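Local atomic coordinates of prohead core protein protease (Enterobacteria phage T4, PDB entry 5JBL), a protein that cleaves prohead proteins as the serine protease of the inner core, after activating itself autocatalytically, and so clears space in the capsid for phage DNA. Residues E22-I36 against W154-L166. The protein carries 3 engineered substitutions. Numbering follows the deposited sequence.
Engineered in segment 154-166: A159 (natural residue Ser).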
loop_
_atom_site.group_PDB
_atom_site.type_symbol
_atom_site.label_atom_id
_atom_site.label_comp_id
_atom_site.label_asym_id
_atom_site.label_seq_id
_atom_site.Cartn_x
_atom_site.Cartn_y
_atom_site.Cartn_z
ATOM N N GLU C 22 -9.531 30.528 21.152
ATOM C CA GLU C 22 -9.995 29.191 21.490
ATOM C C GLU C 22 -8.951 28.123 21.171
ATOM O O GLU C 22 -7.997 28.376 20.426
ATOM C CB GLU C 22 -11.288 28.909 20.731
ATOM C CG GLU C 22 -12.474 29.712 21.229
ATOM C CD GLU C 22 -13.725 29.457 20.415
ATOM O OE1 GLU C 22 -13.626 28.772 19.372
ATOM O OE2 GLU C 22 -14.805 29.948 20.813
ATOM N N PRO C 23 -9.105 26.915 21.740
ATOM C CA PRO C 23 -8.082 25.869 21.563
ATOM C C PRO C 23 -8.042 25.316 20.145
ATOM O O PRO C 23 -9.072 24.992 19.545
ATOM C CB PRO C 23 -8.492 24.782 22.564
ATOM C CG PRO C 23 -9.908 25.028 22.860
ATOM C CD PRO C 23 -10.158 26.493 22.680
ATOM N N GLN C 24 -6.824 25.170 19.631
ATOM C CA GLN C 24 -6.599 24.734 18.262
ATOM C C GLN C 24 -5.455 23.729 18.237
ATOM O O GLN C 24 -4.697 23.591 19.200
ATOM C CB GLN C 24 -6.294 25.946 17.366
ATOM C CG GLN C 24 -4.959 26.613 17.677
ATOM C CD GLN C 24 -4.636 27.774 16.739
ATOM O OE1 GLN C 24 -5.000 28.917 17.014
ATOM N NE2 GLN C 24 -3.943 27.486 15.640
ATOM N N LEU C 25 -5.348 23.008 17.128
ATOM C CA LEU C 25 -4.205 22.137 16.915
ATOM C C LEU C 25 -2.981 22.994 16.639
ATOM O O LEU C 25 -3.006 23.841 15.745
ATOM C CB LEU C 25 -4.469 21.194 15.738
ATOM C CG LEU C 25 -3.361 20.219 15.320
ATOM C CD1 LEU C 25 -3.132 19.144 16.387
ATOM C CD2 LEU C 25 -3.627 19.581 13.948
ATOM N N LEU C 26 -1.915 22.772 17.405
ATOM C CA LEU C 26 -0.646 23.484 17.265
ATOM C C LEU C 26 0.411 22.466 16.842
ATOM O O LEU C 26 0.737 21.550 17.609
ATOM C CB LEU C 26 -0.266 24.169 18.579
ATOM C CG LEU C 26 -1.230 25.224 19.102
ATOM C CD1 LEU C 26 -0.879 25.640 20.549
ATOM C CD2 LEU C 26 -1.258 26.429 18.155
ATOM N N ILE C 27 0.922 22.614 15.619
ATOM C CA ILE C 27 1.984 21.766 15.079
ATOM C C ILE C 27 3.248 22.602 14.964
ATOM O O ILE C 27 3.228 23.680 14.367
ATOM C CB ILE C 27 1.598 21.192 13.704
ATOM C CG1 ILE C 27 0.323 20.356 13.821
ATOM C CG2 ILE C 27 2.756 20.358 13.123
ATOM C CD1 ILE C 27 -0.027 19.619 12.542
ATOM N N GLU C 28 4.353 22.099 15.507
ATOM C CA GLU C 28 5.606 22.840 15.478
ATOM C C GLU C 28 6.684 21.984 14.845
ATOM O O GLU C 28 6.701 20.772 15.035
ATOM C CB GLU C 28 6.052 23.239 16.880
ATOM C CG GLU C 28 4.941 23.730 17.791
ATOM C CD GLU C 28 4.328 25.052 17.353
ATOM O OE1 GLU C 28 4.930 25.767 16.520
ATOM O OE2 GLU C 28 3.226 25.377 17.844
ATOM N N THR C 29 7.575 22.613 14.087
ATOM C CA THR C 29 8.805 21.964 13.662
ATOM C C THR C 29 9.955 22.471 14.527
ATOM O O THR C 29 9.997 23.647 14.905
ATOM C CB THR C 29 9.082 22.221 12.180
ATOM O OG1 THR C 29 9.124 23.638 11.948
ATOM C CG2 THR C 29 7.994 21.605 11.338
ATOM N N TRP C 30 10.870 21.569 14.871
ATOM C CA TRP C 30 11.940 21.891 15.807
ATOM C C TRP C 30 13.335 21.577 15.271
ATOM O O TRP C 30 14.293 21.588 16.050
ATOM C CB TRP C 30 11.734 21.148 17.126
ATOM C CG TRP C 30 10.462 21.463 17.835
ATOM C CD1 TRP C 30 9.358 20.656 17.934
ATOM C CD2 TRP C 30 10.160 22.649 18.583
ATOM N NE1 TRP C 30 8.385 21.276 18.693
ATOM C CE2 TRP C 30 8.851 22.499 19.097
ATOM C CE3 TRP C 30 10.853 23.845 18.833
ATOM C CZ2 TRP C 30 8.234 23.481 19.871
ATOM C CZ3 TRP C 30 10.236 24.818 19.597
ATOM C CH2 TRP C 30 8.933 24.631 20.103
ATOM N N GLY C 31 13.483 21.275 13.990
ATOM C CA GLY C 31 14.801 21.062 13.421
ATOM C C GLY C 31 15.216 19.610 13.420
ATOM O O GLY C 31 14.416 18.692 13.611
ATOM N N GLN C 32 16.512 19.397 13.179
ATOM C CA GLN C 32 17.044 18.045 13.038
ATOM C C GLN C 32 17.741 17.650 14.323
ATOM O O GLN C 32 18.689 18.342 14.739
ATOM C CB GLN C 32 18.022 17.957 11.873
ATOM C CG GLN C 32 17.423 18.177 10.495
ATOM C CD GLN C 32 18.506 18.313 9.439
ATOM O OE1 GLN C 32 19.385 19.154 9.572
ATOM N NE2 GLN C 32 18.464 17.470 8.403
ATOM N N PRO C 33 17.303 16.594 14.995
ATOM C CA PRO C 33 18.027 16.141 16.185
ATOM C C PRO C 33 19.427 15.682 15.806
ATOM O O PRO C 33 19.637 15.045 14.770
ATOM C CB PRO C 33 17.170 14.983 16.709
ATOM C CG PRO C 33 15.867 15.102 16.049
ATOM C CD PRO C 33 16.017 15.909 14.800
ATOM N N GLY C 34 20.381 15.994 16.673
ATOM C CA GLY C 34 21.785 15.881 16.362
ATOM C C GLY C 34 22.380 14.494 16.381
ATOM O O GLY C 34 23.561 14.358 16.054
ATOM N N GLU C 35 21.621 13.456 16.737
ATOM C CA GLU C 35 22.187 12.114 16.855
ATOM C C GLU C 35 21.269 11.090 16.212
ATOM O O GLU C 35 20.074 11.033 16.514
ATOM C CB GLU C 35 22.421 11.717 18.318
ATOM C CG GLU C 35 23.275 12.689 19.108
ATOM C CD GLU C 35 24.667 12.852 18.529
ATOM O OE1 GLU C 35 25.155 11.906 17.871
ATOM O OE2 GLU C 35 25.272 13.931 18.732
ATOM N N ILE C 36 21.837 10.281 15.330
ATOM C CA ILE C 36 21.173 9.102 14.795
ATOM C C ILE C 36 22.081 7.921 15.090
ATOM O O ILE C 36 23.260 7.939 14.716
ATOM C CB ILE C 36 20.903 9.237 13.292
ATOM C CG1 ILE C 36 19.939 10.400 13.042
ATOM C CG2 ILE C 36 20.443 7.895 12.717
ATOM C CD1 ILE C 36 19.772 10.745 11.588
ATOM N N TRP C 154 19.298 10.179 4.967
ATOM C CA TRP C 154 18.419 11.260 5.396
ATOM C C TRP C 154 18.617 11.591 6.872
ATOM O O TRP C 154 18.677 10.701 7.729
ATOM C CB TRP C 154 16.955 10.873 5.163
ATOM C CG TRP C 154 15.968 12.001 5.402
ATOM C CD1 TRP C 154 16.147 13.318 5.087
ATOM C CD2 TRP C 154 14.657 11.906 5.994
ATOM N NE1 TRP C 154 15.033 14.047 5.433
ATOM C CE2 TRP C 154 14.101 13.208 5.987
ATOM C CE3 TRP C 154 13.902 10.851 6.521
ATOM C CZ2 TRP C 154 12.840 13.485 6.498
ATOM C CZ3 TRP C 154 12.636 11.119 7.018
ATOM C CH2 TRP C 154 12.117 12.428 7.012
ATOM N N ILE C 155 18.714 12.880 7.171
ATOM C CA ILE C 155 18.628 13.345 8.551
ATOM C C ILE C 155 17.263 14.006 8.731
ATOM O O ILE C 155 17.034 15.125 8.239
ATOM C CB ILE C 155 19.772 14.296 8.923
ATOM C CG1 ILE C 155 21.107 13.557 8.807
ATOM C CG2 ILE C 155 19.553 14.854 10.339
ATOM C CD1 ILE C 155 22.313 14.429 9.069
ATOM N N PRO C 156 16.342 13.372 9.427
ATOM C CA PRO C 156 14.993 13.924 9.543
ATOM C C PRO C 156 14.922 15.122 10.471
ATOM O O PRO C 156 15.712 15.264 11.410
ATOM C CB PRO C 156 14.182 12.754 10.109
ATOM C CG PRO C 156 15.199 11.894 10.808
ATOM C CD PRO C 156 16.466 12.038 10.038
ATOM N N GLY C 157 13.925 15.974 10.206
ATOM C CA GLY C 157 13.471 16.929 11.194
ATOM C C GLY C 157 12.428 16.284 12.083
ATOM O O GLY C 157 11.937 15.176 11.811
ATOM N N VAL C 158 12.098 16.962 13.180
ATOM C CA VAL C 158 11.035 16.472 14.045
ATOM C C VAL C 158 9.982 17.561 14.188
ATOM O O VAL C 158 10.258 18.759 14.071
ATOM C CB VAL C 158 11.528 15.994 15.431
ATOM C CG1 VAL C 158 12.409 14.770 15.274
ATOM C CG2 VAL C 158 12.251 17.135 16.198
ATOM N N ALA C 159 8.754 17.121 14.424
ATOM C CA ALA C 159 7.641 18.016 14.681
ATOM C C ALA C 159 6.877 17.496 15.881
ATOM O O ALA C 159 6.794 16.280 16.092
ATOM C CB ALA C 159 6.677 18.102 13.472
ATOM N N SER C 160 6.293 18.418 16.644
ATOM C CA SER C 160 5.404 18.053 17.739
ATOM C C SER C 160 3.989 18.485 17.389
ATOM O O SER C 160 3.785 19.358 16.541
ATOM C CB SER C 160 5.850 18.689 19.071
ATOM O OG SER C 160 5.863 20.117 18.996
ATOM N N ARG C 161 3.014 17.835 18.028
ATOM C CA ARG C 161 1.600 18.172 17.915
ATOM C C ARG C 161 1.006 18.430 19.295
ATOM O O ARG C 161 1.335 17.744 20.267
ATOM C CB ARG C 161 0.808 17.051 17.220
ATOM C CG ARG C 161 1.192 16.787 15.777
ATOM C CD ARG C 161 0.240 15.781 15.153
ATOM N NE ARG C 161 0.864 14.481 14.980
ATOM C CZ ARG C 161 0.205 13.345 14.814
ATOM N NH1 ARG C 161 -1.123 13.330 14.823
ATOM N NH2 ARG C 161 0.883 12.218 14.643
ATOM N N GLY C 162 0.117 19.410 19.389
ATOM C CA GLY C 162 -0.508 19.652 20.672
ATOM C C GLY C 162 -1.766 20.467 20.491
ATOM O O GLY C 162 -2.123 20.856 19.376
ATOM N N LEU C 163 -2.432 20.739 21.616
ATOM C CA LEU C 163 -3.671 21.498 21.639
ATOM C C LEU C 163 -3.506 22.690 22.567
ATOM O O LEU C 163 -3.111 22.528 23.725
ATOM C CB LEU C 163 -4.850 20.635 22.107
ATOM C CG LEU C 163 -5.179 19.427 21.229
ATOM C CD1 LEU C 163 -6.134 18.488 21.949
ATOM C CD2 LEU C 163 -5.757 19.877 19.891
ATOM N N GLY C 164 -3.808 23.878 22.067
ATOM C CA GLY C 164 -3.687 25.057 22.906
ATOM C C GLY C 164 -4.200 26.285 22.190
ATOM O O GLY C 164 -4.854 26.193 21.150
ATOM N N SER C 165 -3.888 27.446 22.764
ATOM C CA SER C 165 -4.286 28.726 22.200
ATOM C C SER C 165 -3.101 29.679 22.278
ATOM O O SER C 165 -2.117 29.424 22.979
ATOM C CB SER C 165 -5.510 29.303 22.919
ATOM O OG SER C 165 -5.295 29.411 24.316
ATOM N N LEU C 166 -3.207 30.793 21.553
ATOM C CA LEU C 166 -2.103 31.720 21.366
ATOM C C LEU C 166 -2.543 33.126 21.744
ATOM O O LEU C 166 -3.711 33.489 21.595
ATOM C CB LEU C 166 -1.621 31.703 19.906
ATOM C CG LEU C 166 -1.241 30.327 19.355
ATOM C CD1 LEU C 166 -0.979 30.394 17.850
ATOM C CD2 LEU C 166 -0.015 29.806 20.088
HETATM O O HOH W 1 3.067 21.580 19.403
HETATM O O HOH W 2 11.352 20.064 11.902
HETATM O O HOH W 3 17.656 13.543 13.234
#
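W30 presents the edge of its indole to S160: NE1 lies 2.8 Å from OG, in the ring plane, in a nearly straight bond (170°), while E28 CB sits over one face, off toward the rim. S160 OG reaches the ring because it stands between its own backbone N and carbonyl carbon (chi1 60°); a water also joins it to L26 O. The Q32 amide reaches I155 with NE2 2.8 Å from O, the donor above the carbonyl plane, and NE2 also bonds T95 O of a second subunit.

Strands 24-29 and 157-164 run antiparallel, with L26 N to G162 O at 2.8 Å the straightest backbone bond. L26 CD1 lies 3.7 Å from G164 CA, over the bare glycine; past strand 24-29, P33 CG packs against V158 CG1 at 3.6 Å.

I27, T29, R161 and A159 share one face of the sheet; A159, engineered from the active-site serine, has CB 3.1 Å from E28 O. E28 turns to the other face, where R74 and Y76 take its carboxylate. The inferred autolysis bond, E28-T29, therefore lies in a β-strand paired with the strand that carries the active-site position, with the E28 carbonyl next to it, consistent with an N-terminus that blocks the catalytic centre.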